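Local coordinates for protein putative oxidoreductase YfjR (Streptomyces aurantiacus, PDB 4OQZ) that acts as an S-selective imine reductase and probably draws hydride from NADPH bound to its Rossmann-fold domain, at residues S36-L41 with A46-T51; A71-L76 with A103-E108. One frame throughout, in Å; residues are numbered along the deposited sequence.

Contact 1 of 2, residues S36-L41 with A46-T51; sequences SRADAL and AKLAAT
Leu48 reaches Ala38 because its CG stands opposite the backbone N (chi1 -156°), which carries the CD1 branch across to the methyl of Ala38. The two carbons, Leu48 CD1 and Ala38 CB, lie 3.6 Å apart, a plain apolar touch made by one branch of the leucine, which sits on an edge strand of the sheet. Leu41 touches through the base of its side chain: its CB methylene meets the methyl of Ala46, with 4.0 Å between Leu41 CB and Ala46 CB, while its isopropyl end lies among Leu10, Ala18 and Leu22. Beside this pair the backbone closes with a hydrogen bond from Ala46 N to Leu41 O (3.1 Å). The bond is fairly straight at the hydrogen, 160°, but the donor stands above the carbonyl plane, 37° out of it. Ala46 CB also rests against the same carbonyl, 3.4 Å from Leu41 O, so amide and methyl of one residue both meet this oxygen.

These contacts join helix 39-44 and the turn before it to strand 47-48 and the residue leading into it, within a Rossmann-fold beta-alpha-beta unit made of strand 27-31, helix 39-44 and strand 47-48. Lys47 and Ala49 pair with strand 27-31 through backbone hydrogen bonds. Leu30 of that strand touches Ala38, Leu41 and Ala46, while Leu22 of helix 12-23 also meets Ala46.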
ATOM      1  N   SER A  36     -34.994  15.939   7.635  1.00102.90           N
ATOM      2  CA  SER A  36     -35.412  14.592   7.227  1.00101.84           C
ATOM      3  C   SER A  36     -34.348  13.504   7.407  1.00 98.62           C
ATOM      4  O   SER A  36     -34.658  12.322   7.263  1.00 97.65           O
ATOM      5  CB  SER A  36     -35.986  14.598   5.812  1.00108.95           C
ATOM      6  OG  SER A  36     -35.057  15.095   4.865  1.00118.09           O
ATOM      7  N   ARG A  37     -33.104  13.891   7.768  1.00 91.04           N
ATOM      8  CA  ARG A  37     -32.023  12.947   8.037  1.00 84.97           C
ATOM      9  C   ARG A  37     -32.000  12.486   9.507  1.00 84.23           C
ATOM     10  O   ARG A  37     -31.372  11.483   9.817  1.00 81.57           O
ATOM     11  CB  ARG A  37     -30.660  13.460   7.529  1.00 83.11           C
ATOM     12  CG  ARG A  37     -30.561  13.387   6.001  1.00 91.26           C
ATOM     13  CD  ARG A  37     -29.190  13.712   5.447  1.00 86.82           C
ATOM     14  NE  ARG A  37     -28.214  12.646   5.682  1.00 88.67           N
ATOM     15  CZ  ARG A  37     -28.010  11.601   4.879  1.00 92.80           C
ATOM     16  NH1 ARG A  37     -28.732  11.448   3.775  1.00 83.14           N
ATOM     17  NH2 ARG A  37     -27.091  10.699   5.179  1.00 63.82           N
ATOM     18  N   ALA A  38     -32.748  13.170  10.386  1.00 81.03           N
ATOM     19  CA  ALA A  38     -32.893  12.840  11.807  1.00 79.52           C
ATOM     20  C   ALA A  38     -34.137  11.974  12.117  1.00 86.04           C
ATOM     21  O   ALA A  38     -34.300  11.559  13.269  1.00 85.81           O
ATOM     22  CB  ALA A  38     -32.948  14.115  12.626  1.00 81.36           C
ATOM     23  N   ASP A  39     -35.013  11.719  11.100  1.00 83.89           N
ATOM     24  CA  ASP A  39     -36.264  10.957  11.212  1.00 86.39           C
ATOM     25  C   ASP A  39     -36.135   9.675  12.033  1.00 86.52           C
ATOM     26  O   ASP A  39     -36.698   9.592  13.120  1.00 87.10           O
ATOM     27  CB  ASP A  39     -36.857  10.653   9.816  1.00 90.25           C
ATOM     28  CG  ASP A  39     -37.540  11.808   9.104  1.00103.25           C
ATOM     29  OD1 ASP A  39     -37.487  12.947   9.623  1.00104.25           O
ATOM     30  OD2 ASP A  39     -38.145  11.568   8.030  1.00111.95           O
ATOM     31  N   ALA A  40     -35.373   8.706  11.535  1.00 80.55           N
ATOM     32  CA  ALA A  40     -35.154   7.415  12.193  1.00 79.05           C
ATOM     33  C   ALA A  40     -34.643   7.588  13.632  1.00 79.54           C
ATOM     34  O   ALA A  40     -35.193   6.975  14.550  1.00 79.83           O
ATOM     35  CB  ALA A  40     -34.200   6.563  11.377  1.00 76.39           C
ATOM     36  N   LEU A  41     -33.662   8.485  13.833  1.00 72.50           N
ATOM     37  CA  LEU A  41     -33.109   8.784  15.148  1.00 69.92           C
ATOM     38  C   LEU A  41     -34.178   9.313  16.117  1.00 76.84           C
ATOM     39  O   LEU A  41     -34.258   8.791  17.226  1.00 75.81           O
ATOM     40  CB  LEU A  41     -31.892   9.735  15.048  1.00 67.03           C
ATOM     41  CG  LEU A  41     -30.611   9.155  14.369  1.00 67.49           C
ATOM     42  CD1 LEU A  41     -29.639  10.253  13.985  1.00 65.48           C
ATOM     43  CD2 LEU A  41     -29.942   8.101  15.225  1.00 65.58           C
ATOM     44  N   ALA A  46     -34.266  10.101  20.047  1.00 73.27           N
ATOM     45  CA  ALA A  46     -33.368  11.252  19.979  1.00 70.63           C
ATOM     46  C   ALA A  46     -34.208  12.538  19.837  1.00 77.33           C
ATOM     47  O   ALA A  46     -35.342  12.497  19.331  1.00 79.75           O
ATOM     48  CB  ALA A  46     -32.389  11.097  18.824  1.00 67.86           C
ATOM     49  N   LYS A  47     -33.715  13.646  20.383  1.00 73.71           N
ATOM     50  CA  LYS A  47     -34.455  14.916  20.357  1.00 77.33           C
ATOM     51  C   LYS A  47     -33.857  15.809  19.276  1.00 81.02           C
ATOM     52  O   LYS A  47     -32.640  16.040  19.269  1.00 77.21           O
ATOM     53  CB  LYS A  47     -34.409  15.628  21.730  1.00 81.64           C
ATOM     54  CG  LYS A  47     -34.581  14.708  22.939  1.00102.37           C
ATOM     55  CD  LYS A  47     -34.110  15.375  24.221  1.00117.47           C
ATOM     56  CE  LYS A  47     -34.236  14.473  25.425  1.00133.55           C
ATOM     57  NZ  LYS A  47     -34.036  15.222  26.697  1.00144.61           N
ATOM     58  N   LEU A  48     -34.698  16.271  18.343  1.00 80.01           N
ATOM     59  CA  LEU A  48     -34.283  17.141  17.244  1.00 81.16           C
ATOM     60  C   LEU A  48     -34.341  18.579  17.730  1.00 87.37           C
ATOM     61  O   LEU A  48     -35.388  18.996  18.219  1.00 91.99           O
ATOM     62  CB  LEU A  48     -35.261  16.968  16.068  1.00 84.85           C
ATOM     63  CG  LEU A  48     -34.766  17.309  14.660  1.00 90.60           C
ATOM     64  CD1 LEU A  48     -35.520  16.490  13.628  1.00 93.00           C
ATOM     65  CD2 LEU A  48     -35.004  18.772  14.327  1.00 96.26           C
ATOM     66  N   ALA A  49     -33.252  19.352  17.603  1.00 81.28           N
ATOM     67  CA  ALA A  49     -33.310  20.768  18.010  1.00 83.88           C
ATOM     68  C   ALA A  49     -33.848  21.601  16.844  1.00 90.44           C
ATOM     69  O   ALA A  49     -33.762  21.167  15.693  1.00 88.63           O
ATOM     70  CB  ALA A  49     -31.932  21.265  18.421  1.00 82.43           C
ATOM     71  N   ALA A  50     -34.429  22.784  17.123  1.00 91.84           N
ATOM     72  CA  ALA A  50     -34.927  23.598  16.019  1.00 94.67           C
ATOM     73  C   ALA A  50     -33.814  24.457  15.426  1.00 96.56           C
ATOM     74  O   ALA A  50     -33.930  24.904  14.281  1.00 98.83           O
ATOM     75  CB  ALA A  50     -36.091  24.449  16.467  1.00100.84           C
ATOM     76  N   THR A  51     -32.721  24.669  16.198  1.00 88.85           N
ATOM     77  CA  THR A  51     -31.569  25.488  15.811  1.00 87.66           C
ATOM     78  C   THR A  51     -30.270  24.918  16.413  1.00 87.34           C
ATOM     79  O   THR A  51     -30.340  24.225  17.435  1.00 83.65           O
ATOM     80  CB  THR A  51     -31.710  26.929  16.370  1.00 95.33           C
ATOM     81  OG1 THR A  51     -31.507  26.913  17.786  1.00 90.13           O
ATOM     82  CG2 THR A  51     -33.025  27.624  15.990  1.00 98.29           C
TER

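Contact 2 of 2, residues A71-L76 with A103-E108; sequences AMYGVL and ARRVAE
Two helices of the Rossmann-type nucleotide-binding domain, 69-75 and 96-108, meet here through side chains, with no hydrogen bond between the segments. Their backbones stay well apart: the nearest CA atoms, those of Tyr73 and Arg105, are 9.2 Å from each other, so side chains must span the gap. Met72 does so from the buried side. Its CG lies opposite the backbone N (chi1 -166°), and after a bend at chi2 the terminal methyl arrives at one branch of Val106, with 3.7 Å between Met72 CE and Val106 CG2. The two side chains run at about a right angle to each other, a methyl-to-methyl touch.

The second point of contact is partly exposed. Tyr73 offers the edge of its ring to the aliphatic start of Arg105: CE1 of Tyr73 lies 4.1 Å from Arg105 CG, which sits near the ring plane, and 4.2 Å from Arg105 CB. Although the guanidinium is nearly coplanar with the ring, 11° between the planes, the contact is made by methylenes at the ring edge, and the charged group is engaged otherwise. Its NH2 forms a salt bridge with Glu80, while NH1 forms a weak, charge-assisted hydrogen bond to the carboxylate one helical turn on, 3.3 Å from Arg105 NH1 to Glu108 OE2. Two carboxylates thus probably help to fix the rotation of the guanidinium.

Met72 also packs on Leu88 and Asn90 of strand 87-90, and Val106 on His113 of strand 112-119, so the apolar pair lies beside neighbouring strands of the parallel part of the sheet; Tyr73 continues along helix 96-108 to Ala101 and Ala102.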
ATOM      1  N   ALA A  71     -17.507  24.456   6.915  1.00 89.34           N
ATOM      2  CA  ALA A  71     -18.937  24.274   7.166  1.00 89.82           C
ATOM      3  C   ALA A  71     -19.286  24.518   8.635  1.00 94.60           C
ATOM      4  O   ALA A  71     -20.427  24.872   8.933  1.00 97.68           O
ATOM      5  CB  ALA A  71     -19.370  22.879   6.744  1.00 87.45           C
ATOM      6  N   MET A  72     -18.305  24.342   9.546  1.00 89.08           N
ATOM      7  CA  MET A  72     -18.439  24.523  11.000  1.00 88.75           C
ATOM      8  C   MET A  72     -18.755  25.970  11.397  1.00 93.97           C
ATOM      9  O   MET A  72     -19.554  26.182  12.310  1.00 94.51           O
ATOM     10  CB  MET A  72     -17.170  24.021  11.721  1.00 88.86           C
ATOM     11  CG  MET A  72     -17.322  23.856  13.220  1.00 92.48           C
ATOM     12  SD  MET A  72     -16.585  25.213  14.148  1.00100.61           S
ATOM     13  CE  MET A  72     -16.454  24.461  15.740  1.00 94.93           C
ATOM     14  N   TYR A  73     -18.137  26.953  10.713  1.00 91.33           N
ATOM     15  CA  TYR A  73     -18.334  28.388  10.970  1.00 94.75           C
ATOM     16  C   TYR A  73     -19.758  28.880  10.689  1.00100.17           C
ATOM     17  O   TYR A  73     -20.160  29.927  11.214  1.00103.34           O
ATOM     18  CB  TYR A  73     -17.295  29.237  10.221  1.00 98.54           C
ATOM     19  CG  TYR A  73     -15.870  28.927  10.623  1.00 98.18           C
ATOM     20  CD1 TYR A  73     -15.288  29.536  11.732  1.00100.90           C
ATOM     21  CD2 TYR A  73     -15.106  28.012   9.904  1.00 96.22           C
ATOM     22  CE1 TYR A  73     -13.982  29.236  12.120  1.00100.03           C
ATOM     23  CE2 TYR A  73     -13.803  27.697  10.287  1.00 95.36           C
ATOM     24  CZ  TYR A  73     -13.243  28.316  11.391  1.00104.73           C
ATOM     25  OH  TYR A  73     -11.954  28.013  11.751  1.00105.59           O
ATOM     26  N   GLY A  74     -20.491  28.121   9.869  1.00 94.06           N
ATOM     27  CA  GLY A  74     -21.883  28.378   9.514  1.00 96.07           C
ATOM     28  C   GLY A  74     -22.825  28.003  10.641  1.00 97.14           C
ATOM     29  O   GLY A  74     -23.762  28.751  10.935  1.00 99.28           O
ATOM     30  N   VAL A  75     -22.576  26.832  11.285  1.00 88.70           N
ATOM     31  CA  VAL A  75     -23.354  26.341  12.430  1.00 87.16           C
ATOM     32  C   VAL A  75     -23.237  27.364  13.581  1.00 94.47           C
ATOM     33  O   VAL A  75     -24.248  27.836  14.106  1.00 96.08           O
ATOM     34  CB  VAL A  75     -22.926  24.901  12.838  1.00 85.89           C
ATOM     35  CG1 VAL A  75     -23.370  24.546  14.256  1.00 84.51           C
ATOM     36  CG2 VAL A  75     -23.453  23.872  11.844  1.00 84.25           C
ATOM     37  N   LEU A  76     -21.999  27.763  13.890  1.00 91.91           N
ATOM     38  CA  LEU A  76     -21.663  28.718  14.942  1.00 94.11           C
ATOM     39  C   LEU A  76     -22.078  30.169  14.645  1.00104.31           C
ATOM     40  O   LEU A  76     -22.108  30.977  15.572  1.00106.50           O
ATOM     41  CB  LEU A  76     -20.159  28.618  15.269  1.00 92.05           C
ATOM     42  CG  LEU A  76     -19.723  27.535  16.287  1.00 92.31           C
ATOM     43  CD1 LEU A  76     -19.862  26.128  15.737  1.00 90.80           C
ATOM     44  CD2 LEU A  76     -18.292  27.752  16.720  1.00 91.82           C
ATOM     45  N   ALA A 103      -9.919  25.526  16.333  1.00 67.27           N
ATOM     46  CA  ALA A 103      -9.619  25.498  17.773  1.00 67.97           C
ATOM     47  C   ALA A 103      -9.472  26.888  18.366  1.00 74.24           C
ATOM     48  O   ALA A 103      -9.999  27.147  19.450  1.00 74.57           O
ATOM     49  CB  ALA A 103      -8.351  24.712  18.032  1.00 67.30           C
ATOM     50  N   ARG A 104      -8.745  27.770  17.648  1.00 72.19           N
ATOM     51  CA  ARG A 104      -8.460  29.153  18.011  1.00 75.59           C
ATOM     52  C   ARG A 104      -9.751  29.959  18.198  1.00 81.23           C
ATOM     53  O   ARG A 104      -9.881  30.677  19.195  1.00 85.81           O
ATOM     54  CB  ARG A 104      -7.572  29.779  16.932  1.00 78.19           C
ATOM     55  CG  ARG A 104      -6.384  30.569  17.462  1.00 90.92           C
ATOM     56  CD  ARG A 104      -5.259  30.668  16.440  1.00 99.99           C
ATOM     57  NE  ARG A 104      -5.707  31.207  15.152  1.00105.27           N
ATOM     58  CZ  ARG A 104      -5.568  30.584  13.984  1.00111.21           C
ATOM     59  NH1 ARG A 104      -4.961  29.402  13.921  1.00 87.71           N
ATOM     60  NH2 ARG A 104      -6.020  31.144  12.869  1.00 96.98           N
ATOM     61  N   ARG A 105     -10.705  29.827  17.254  1.00 74.68           N
ATOM     62  CA  ARG A 105     -12.012  30.487  17.287  1.00 76.07           C
ATOM     63  C   ARG A 105     -12.893  29.987  18.460  1.00 79.34           C
ATOM     64  O   ARG A 105     -13.547  30.797  19.111  1.00 82.02           O
ATOM     65  CB  ARG A 105     -12.724  30.331  15.921  1.00 74.02           C
ATOM     66  CG  ARG A 105     -14.121  30.942  15.824  1.00 78.74           C
ATOM     67  CD  ARG A 105     -14.111  32.454  15.763  1.00 84.44           C
ATOM     68  NE  ARG A 105     -15.442  33.003  16.018  1.00 87.44           N
ATOM     69  CZ  ARG A 105     -15.715  33.909  16.953  1.00106.68           C
ATOM     70  NH1 ARG A 105     -14.747  34.387  17.728  1.00102.32           N
ATOM     71  NH2 ARG A 105     -16.952  34.359  17.108  1.00 84.35           N
ATOM     72  N   VAL A 106     -12.902  28.666  18.722  1.00 72.52           N
ATOM     73  CA  VAL A 106     -13.686  28.033  19.799  1.00 70.30           C
ATOM     74  C   VAL A 106     -13.212  28.511  21.197  1.00 76.28           C
ATOM     75  O   VAL A 106     -14.052  28.835  22.048  1.00 78.70           O
ATOM     76  CB  VAL A 106     -13.677  26.491  19.628  1.00 68.82           C
ATOM     77  CG1 VAL A 106     -14.340  25.767  20.799  1.00 67.20           C
ATOM     78  CG2 VAL A 106     -14.357  26.105  18.331  1.00 67.79           C
ATOM     79  N   ALA A 107     -11.877  28.592  21.407  1.00 71.12           N
ATOM     80  CA  ALA A 107     -11.260  29.038  22.656  1.00 73.33           C
ATOM     81  C   ALA A 107     -11.596  30.504  22.904  1.00 81.39           C
ATOM     82  O   ALA A 107     -11.845  30.893  24.053  1.00 83.06           O
ATOM     83  CB  ALA A 107      -9.749  28.863  22.585  1.00 74.24           C
ATOM     84  N   GLU A 108     -11.624  31.311  21.817  1.00 79.63           N
ATOM     85  CA  GLU A 108     -11.963  32.746  21.833  1.00 85.19           C
ATOM     86  C   GLU A 108     -13.400  32.890  22.358  1.00 90.11           C
ATOM     87  O   GLU A 108     -13.663  33.779  23.156  1.00 93.96           O
ATOM     88  CB  GLU A 108     -11.816  33.317  20.411  1.00 88.26           C
ATOM     89  CG  GLU A 108     -11.996  34.814  20.250  1.00104.23           C
ATOM     90  CD  GLU A 108     -11.638  35.350  18.874  1.00124.73           C
ATOM     91  OE1 GLU A 108     -11.479  36.588  18.748  1.00120.09           O
ATOM     92  OE2 GLU A 108     -11.491  34.539  17.929  1.00109.11           O
TER

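How the contacts relate
Both contacts belong to the nucleotide-binding domain, yet they share no helix or strand; their centres are 22 Å apart and their nearest atoms about 7 Å, without touching. Contact 1 is local, closing a short helix onto the next strand at the outer end of the sheet order, and three of its four touching residues are buried. Contact 2 joins elements 27 residues apart, two helices beside more central strands, and only two of its four touching residues are buried. The chemistry follows: contact 1 combines alanine methyls and leucine side chains with a backbone hydrogen bond, whereas contact 2 reaches across with Met72, Tyr73 and Arg105, the last, at the less buried half, also paired to Glu80 and Glu108.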